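Local structure of DNA protection during starvation protein (Halobacterium salinarum, 1TJO) at residues 32-37 with 150-155; 132-137 with 154-159. The protein probably protects DNA from oxidative damage by oxidising iron(II) with hydrogen peroxide and storing it as ferric mineral inside a hollow twelve-subunit shell. All coordinates share one frame; numbering follows the deposited sequence.

Contact 1 of 2, residues 32-37 with 150-155; sequences DALNAD and HMLREG. With FE (Fe (III) ion), chain G; SO4 (sulfate ion), chain E.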
loop_
_atom_site.group_PDB
_atom_site.type_symbol
_atom_site.label_atom_id
_atom_site.label_comp_id
_atom_site.label_asym_id
_atom_site.label_seq_id
_atom_site.Cartn_x
_atom_site.Cartn_y
_atom_site.Cartn_z
ATOM N N ASP A 32 12.801 37.616 11.318
ATOM C CA ASP A 32 12.313 38.734 10.516
ATOM C C ASP A 32 12.117 38.319 9.069
ATOM O O ASP A 32 11.074 38.637 8.434
ATOM C CB ASP A 32 13.283 39.927 10.584
ATOM C CG ASP A 32 13.312 40.606 11.958
ATOM O OD1 ASP A 32 12.501 40.258 12.855
ATOM O OD2 ASP A 32 14.133 41.524 12.207
ATOM N N ALA A 33 13.065 37.532 8.578
ATOM C CA ALA A 33 13.030 37.083 7.194
ATOM C C ALA A 33 11.950 36.025 6.992
ATOM O O ALA A 33 11.145 36.135 6.074
ATOM C CB ALA A 33 14.344 36.546 6.799
ATOM N N LEU A 34 11.933 35.014 7.855
ATOM C CA LEU A 34 10.987 33.922 7.723
ATOM C C LEU A 34 9.525 34.426 7.846
ATOM O O LEU A 34 8.644 33.961 7.128
ATOM C CB LEU A 34 11.268 32.853 8.777
ATOM C CG LEU A 34 12.604 32.100 8.628
ATOM C CD1 LEU A 34 12.880 31.330 9.862
ATOM C CD2 LEU A 34 12.546 31.189 7.444
ATOM N N ASN A 35 9.254 35.316 8.780
ATOM C CA ASN A 35 7.884 35.833 8.974
ATOM C C ASN A 35 7.399 36.607 7.759
ATOM O O ASN A 35 6.216 36.545 7.358
ATOM C CB ASN A 35 7.789 36.700 10.245
ATOM C CG ASN A 35 6.933 36.058 11.323
ATOM O OD1 ASN A 35 6.181 35.104 11.030
ATOM N ND2 ASN A 35 7.029 36.560 12.551
ATOM N N ALA A 36 8.325 37.343 7.143
ATOM C CA ALA A 36 7.971 38.098 5.948
ATOM C C ALA A 36 7.605 37.123 4.814
ATOM O O ALA A 36 6.604 37.329 4.093
ATOM C CB ALA A 36 9.150 39.004 5.565
ATOM N N ASP A 37 8.399 36.060 4.690
ATOM C CA ASP A 37 8.157 34.971 3.732
ATOM C C ASP A 37 6.848 34.294 4.017
ATOM O O ASP A 37 6.078 34.065 3.125
ATOM C CB ASP A 37 9.255 33.923 3.742
ATOM C CG ASP A 37 10.527 34.407 3.124
ATOM O OD1 ASP A 37 10.469 35.425 2.369
ATOM O OD2 ASP A 37 11.630 33.826 3.364
ATOM N N HIS A 150 18.988 25.261 4.682
ATOM C CA HIS A 150 18.613 23.982 4.034
ATOM C C HIS A 150 17.077 23.934 3.800
ATOM O O HIS A 150 16.607 23.644 2.713
ATOM C CB HIS A 150 19.022 22.813 4.901
ATOM C CG HIS A 150 18.602 21.487 4.354
ATOM N ND1 HIS A 150 19.164 20.955 3.223
ATOM C CD2 HIS A 150 17.707 20.575 4.805
ATOM C CE1 HIS A 150 18.593 19.796 2.963
ATOM N NE2 HIS A 150 17.712 19.532 3.914
ATOM N N MET A 151 16.318 24.286 4.819
ATOM C CA MET A 151 14.877 24.296 4.742
ATOM C C MET A 151 14.387 25.246 3.658
ATOM O O MET A 151 13.470 24.942 2.912
ATOM C CB MET A 151 14.304 24.701 6.078
ATOM C CG MET A 151 12.805 24.701 6.114
ATOM S SD MET A 151 12.166 25.565 7.523
ATOM C CE MET A 151 13.300 24.997 8.760
ATOM N N LEU A 152 15.002 26.423 3.588
ATOM C CA LEU A 152 14.611 27.420 2.607
ATOM C C LEU A 152 14.893 26.897 1.211
ATOM O O LEU A 152 14.067 27.081 0.316
ATOM C CB LEU A 152 15.356 28.728 2.856
ATOM C CG LEU A 152 14.922 29.514 4.093
ATOM C CD1 LEU A 152 15.860 30.587 4.456
ATOM C CD2 LEU A 152 13.547 30.089 3.900
ATOM N N ARG A 153 16.029 26.221 1.026
ATOM C CA ARG A 153 16.358 25.685 -0.306
ATOM C C ARG A 153 15.380 24.577 -0.736
ATOM O O ARG A 153 14.981 24.479 -1.884
ATOM C CB ARG A 153 17.807 25.181 -0.349
ATOM C CG ARG A 153 18.826 26.277 -0.377
ATOM C CD ARG A 153 20.259 25.737 -0.389
ATOM N NE ARG A 153 21.182 26.657 0.238
ATOM C CZ ARG A 153 21.884 26.425 1.330
ATOM N NH1 ARG A 153 21.863 25.264 2.009
ATOM N NH2 ARG A 153 22.640 27.381 1.736
ATOM N N GLU A 154 14.997 23.738 0.205
ATOM C CA GLU A 154 14.049 22.641 -0.056
ATOM C C GLU A 154 12.697 23.202 -0.494
ATOM O O GLU A 154 12.088 22.669 -1.409
ATOM C CB GLU A 154 13.923 21.777 1.195
ATOM C CG GLU A 154 15.199 20.954 1.526
ATOM C CD GLU A 154 15.175 19.502 1.059
ATOM O OE1 GLU A 154 14.050 18.986 0.846
ATOM O OE2 GLU A 154 16.278 18.859 0.893
ATOM N N GLY A 155 12.272 24.307 0.126
ATOM C CA GLY A 155 11.066 25.043 -0.240
ATOM C C GLY A 155 11.202 25.745 -1.573
ATOM O O GLY A 155 10.314 25.693 -2.433
HETATM FE FE FE G . 16.590 16.825 0.574
HETATM S S SO4 E . 21.346 21.620 0.748
HETATM O O1 SO4 E . 21.121 22.487 -0.398
HETATM O O2 SO4 E . 21.203 22.371 2.001
HETATM O O3 SO4 E . 20.267 20.574 0.715
HETATM O O4 SO4 E . 22.652 20.988 0.608
HETATM O O HOH W 1 15.030 16.668 -0.775
HETATM O O HOH W 2 16.923 14.760 0.322
HETATM O O HOH W 3 15.277 16.275 2.104
#
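L34 and L152 meet methyl to methyl, CD2 of L34 lying 3.8 Å from CD2 of L152. The two side chains slant across one another, and the backbones stand 9.0 Å apart between CA atoms, a gap that two leucines bridge with their branched ends. One turn on, D37 brings OD2 to 4.2 Å from the same L152 CD2; its carboxylate is buried, and H136 on helix 115-142 supplies its hydrogen bond.

The other side of segment 150-155 faces two neighbouring subunits. H150 carries its ring out with CG anti to the backbone N (chi1 176°), and the ring's turn presents ND1 to a sulfate, probably from the crystallisation liquor: the N-H runs almost straight, at 168°, to sulfate O2, 2.8 Å from ND1. R153 adds NH1, 3.0 Å from sulfate O2, with the anion at the guanidinium edge. E154 CG lies 3.7 Å above the plane of the H150 ring, toward its rim, and E154 OE2 binds the iron(III) ion at 2.1 Å. With an alanine at H150, the sulfate would probably lose an N-H from each subunit, and a gap would open beside E154 CG where the ring now lies. Equivalent E154 residues of two neighbouring subunits, with three waters, complete the six ligands: a threefold-symmetric iron site, at a residue assigned to iron nucleation, on a ferritin four-helix bundle.

Contact 2 of 2, residues 132-137 with 154-159; sequences ATREHT and EGLIEL. With FE (Fe (III) ion), chain G.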
loop_
_atom_site.group_PDB
_atom_site.type_symbol
_atom_site.label_atom_id
_atom_site.label_comp_id
_atom_site.label_asym_id
_atom_site.label_seq_id
_atom_site.Cartn_x
_atom_site.Cartn_y
_atom_site.Cartn_z
ATOM N N ALA A 132 13.084 36.809 -2.753
ATOM C CA ALA A 132 13.293 36.933 -1.312
ATOM C C ALA A 132 13.861 35.683 -0.669
ATOM O O ALA A 132 14.771 35.781 0.160
ATOM C CB ALA A 132 12.027 37.360 -0.617
ATOM N N THR A 133 13.395 34.509 -1.101
ATOM C CA THR A 133 13.872 33.282 -0.524
ATOM C C THR A 133 15.348 33.091 -0.803
ATOM O O THR A 133 16.093 32.622 0.037
ATOM C CB THR A 133 13.062 32.095 -1.044
ATOM O OG1 THR A 133 11.687 32.303 -0.647
ATOM C CG2 THR A 133 13.577 30.775 -0.383
ATOM N N ARG A 134 15.769 33.456 -1.997
ATOM C CA ARG A 134 17.183 33.395 -2.325
ATOM C C ARG A 134 18.011 34.263 -1.387
ATOM O O ARG A 134 19.049 33.820 -0.909
ATOM C CB ARG A 134 17.411 33.829 -3.759
ATOM C CG ARG A 134 17.071 32.782 -4.797
ATOM C CD ARG A 134 17.272 33.278 -6.207
ATOM N NE ARG A 134 16.668 32.402 -7.176
ATOM C CZ ARG A 134 16.055 32.764 -8.290
ATOM N NH1 ARG A 134 16.025 34.023 -8.676
ATOM N NH2 ARG A 134 15.542 31.833 -9.075
ATOM N N GLU A 135 17.545 35.483 -1.161
ATOM C CA GLU A 135 18.186 36.404 -0.208
ATOM C C GLU A 135 18.230 35.832 1.191
ATOM O O GLU A 135 19.248 35.902 1.889
ATOM C CB GLU A 135 17.445 37.733 -0.211
ATOM C CG GLU A 135 17.596 38.507 -1.522
ATOM C CD GLU A 135 16.839 39.840 -1.554
ATOM O OE1 GLU A 135 16.706 40.414 -2.665
ATOM O OE2 GLU A 135 16.378 40.338 -0.498
ATOM N N HIS A 136 17.132 35.230 1.622
ATOM C CA HIS A 136 17.035 34.738 2.971
ATOM C C HIS A 136 17.884 33.492 3.165
ATOM O O HIS A 136 18.342 33.249 4.253
ATOM C CB HIS A 136 15.571 34.484 3.346
ATOM C CG HIS A 136 14.738 35.727 3.335
ATOM N ND1 HIS A 136 13.366 35.717 3.186
ATOM C CD2 HIS A 136 15.098 37.028 3.426
ATOM C CE1 HIS A 136 12.920 36.960 3.203
ATOM N NE2 HIS A 136 13.947 37.774 3.354
ATOM N N THR A 137 18.106 32.706 2.117
ATOM C CA THR A 137 18.984 31.566 2.235
ATOM C C THR A 137 20.421 32.000 2.492
ATOM O O THR A 137 21.103 31.474 3.356
ATOM C CB THR A 137 18.893 30.598 1.024
ATOM O OG1 THR A 137 19.550 31.102 -0.123
ATOM C CG2 THR A 137 17.495 30.366 0.595
ATOM N N GLU A 154 14.997 23.738 0.205
ATOM C CA GLU A 154 14.049 22.641 -0.056
ATOM C C GLU A 154 12.697 23.202 -0.494
ATOM O O GLU A 154 12.088 22.669 -1.409
ATOM C CB GLU A 154 13.923 21.777 1.195
ATOM C CG GLU A 154 15.199 20.954 1.526
ATOM C CD GLU A 154 15.175 19.502 1.059
ATOM O OE1 GLU A 154 14.050 18.986 0.846
ATOM O OE2 GLU A 154 16.278 18.859 0.893
ATOM N N GLY A 155 12.272 24.307 0.126
ATOM C CA GLY A 155 11.066 25.043 -0.240
ATOM C C GLY A 155 11.202 25.745 -1.573
ATOM O O GLY A 155 10.314 25.693 -2.433
ATOM N N LEU A 156 12.337 26.388 -1.769
ATOM C CA LEU A 156 12.583 27.150 -2.977
ATOM C C LEU A 156 12.474 26.285 -4.202
ATOM O O LEU A 156 11.896 26.715 -5.229
ATOM C CB LEU A 156 13.978 27.793 -2.921
ATOM C CG LEU A 156 14.416 28.623 -4.108
ATOM C CD1 LEU A 156 13.558 29.795 -4.239
ATOM C CD2 LEU A 156 15.861 29.078 -3.941
ATOM N N ILE A 157 13.035 25.078 -4.173
ATOM C CA ILE A 157 12.961 24.260 -5.368
ATOM C C ILE A 157 11.492 23.906 -5.739
ATOM O O ILE A 157 11.148 23.885 -6.902
ATOM C CB ILE A 157 13.901 23.007 -5.276
ATOM C CG1 ILE A 157 13.993 22.344 -6.658
ATOM C CG2 ILE A 157 13.486 22.083 -4.226
ATOM C CD1 ILE A 157 13.114 21.190 -6.859
ATOM N N GLU A 158 10.651 23.628 -4.753
ATOM C CA GLU A 158 9.222 23.355 -4.986
ATOM C C GLU A 158 8.484 24.575 -5.524
ATOM O O GLU A 158 7.689 24.462 -6.465
ATOM C CB GLU A 158 8.558 22.931 -3.699
ATOM C CG GLU A 158 9.131 21.675 -3.048
ATOM C CD GLU A 158 9.185 20.461 -3.934
ATOM O OE1 GLU A 158 8.276 20.286 -4.800
ATOM O OE2 GLU A 158 10.142 19.639 -3.751
ATOM N N LEU A 159 8.784 25.751 -4.984
ATOM C CA LEU A 159 8.129 26.991 -5.439
ATOM C C LEU A 159 8.600 27.329 -6.847
ATOM O O LEU A 159 7.777 27.745 -7.687
ATOM C CB LEU A 159 8.396 28.116 -4.448
ATOM C CG LEU A 159 7.655 28.061 -3.118
ATOM C CD1 LEU A 159 7.426 26.703 -2.567
ATOM C CD2 LEU A 159 8.371 28.972 -2.101
HETATM FE FE FE G . 16.590 16.825 0.574
HETATM O O HOH W 1 15.030 16.668 -0.775
HETATM O O HOH W 2 16.923 14.760 0.322
HETATM O O HOH W 3 15.277 16.275 2.104
#
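T133 and R134 on helix 115-142 receive L156 from helix 146-169, the next helix along the chain. A short loop joins the two, making an antiparallel helical hairpin, one half of the four-helix bundle of the ferritin fold. The helices come close here, with CA of T133 only 6.7 Å from CA of L156.

The touching across the contact is all apolar. L156 reaches out with CG anti to the backbone N (chi1 180°) and divides its two methyls between neighbouring residues. CD1 lies 4.0 Å from CB of T133, and nearer the backbone CG2 of T133 rests 3.9 Å from L156 CB; the two side chains run by one another in opposite senses. Threonine suits this place because its methyl can face the leucine while OG1 turns back to its own helix and bonds I129 O. On the other branch, CD2 of L156 sits 4.0 Å from CG of R134, and the arginine stem lies roughly perpendicular to the leucine. Arginine is useful for its two natures: the extended aliphatic stem gives the leucine a greasy surface, while the charged end passes beyond it.

The polar groups find their partners elsewhere than across the contact. The R134 guanidinium makes a salt bridge with E160 and, through NH2, a hydrogen bond to L20 O of a neighbouring subunit; H146 of that subunit packs against L156. At the start of segment 154-159, an iron-bound water donates to E154 OE1 over 3.0 Å. Within segment 132-137, the hydroxyl of T137 is spent on its own helix: OG1 donates to R134 O at 2.9 Å, tilted 27° from the carbonyl plane.

How the contacts relate
The two contacts lie side by side in one helical bundle, their centres about 6 Å apart. Along the chain the order is 32-37, 132-137, 150-155 and 154-159, so the last two segments overlap at E154 and G155 on helix 146-169. Contact 2 closes a local hairpin, whereas contact 1 ties the same helix to helix 24-54, far away in sequence. They also touch directly: L152 packs its CD1 3.6 Å from H136 O and its CB 3.5 Å from T137 CG2. Helices 24-54 and 115-142 thus both pack behind helix 146-169, which carries E154 to the iron shared by three subunits.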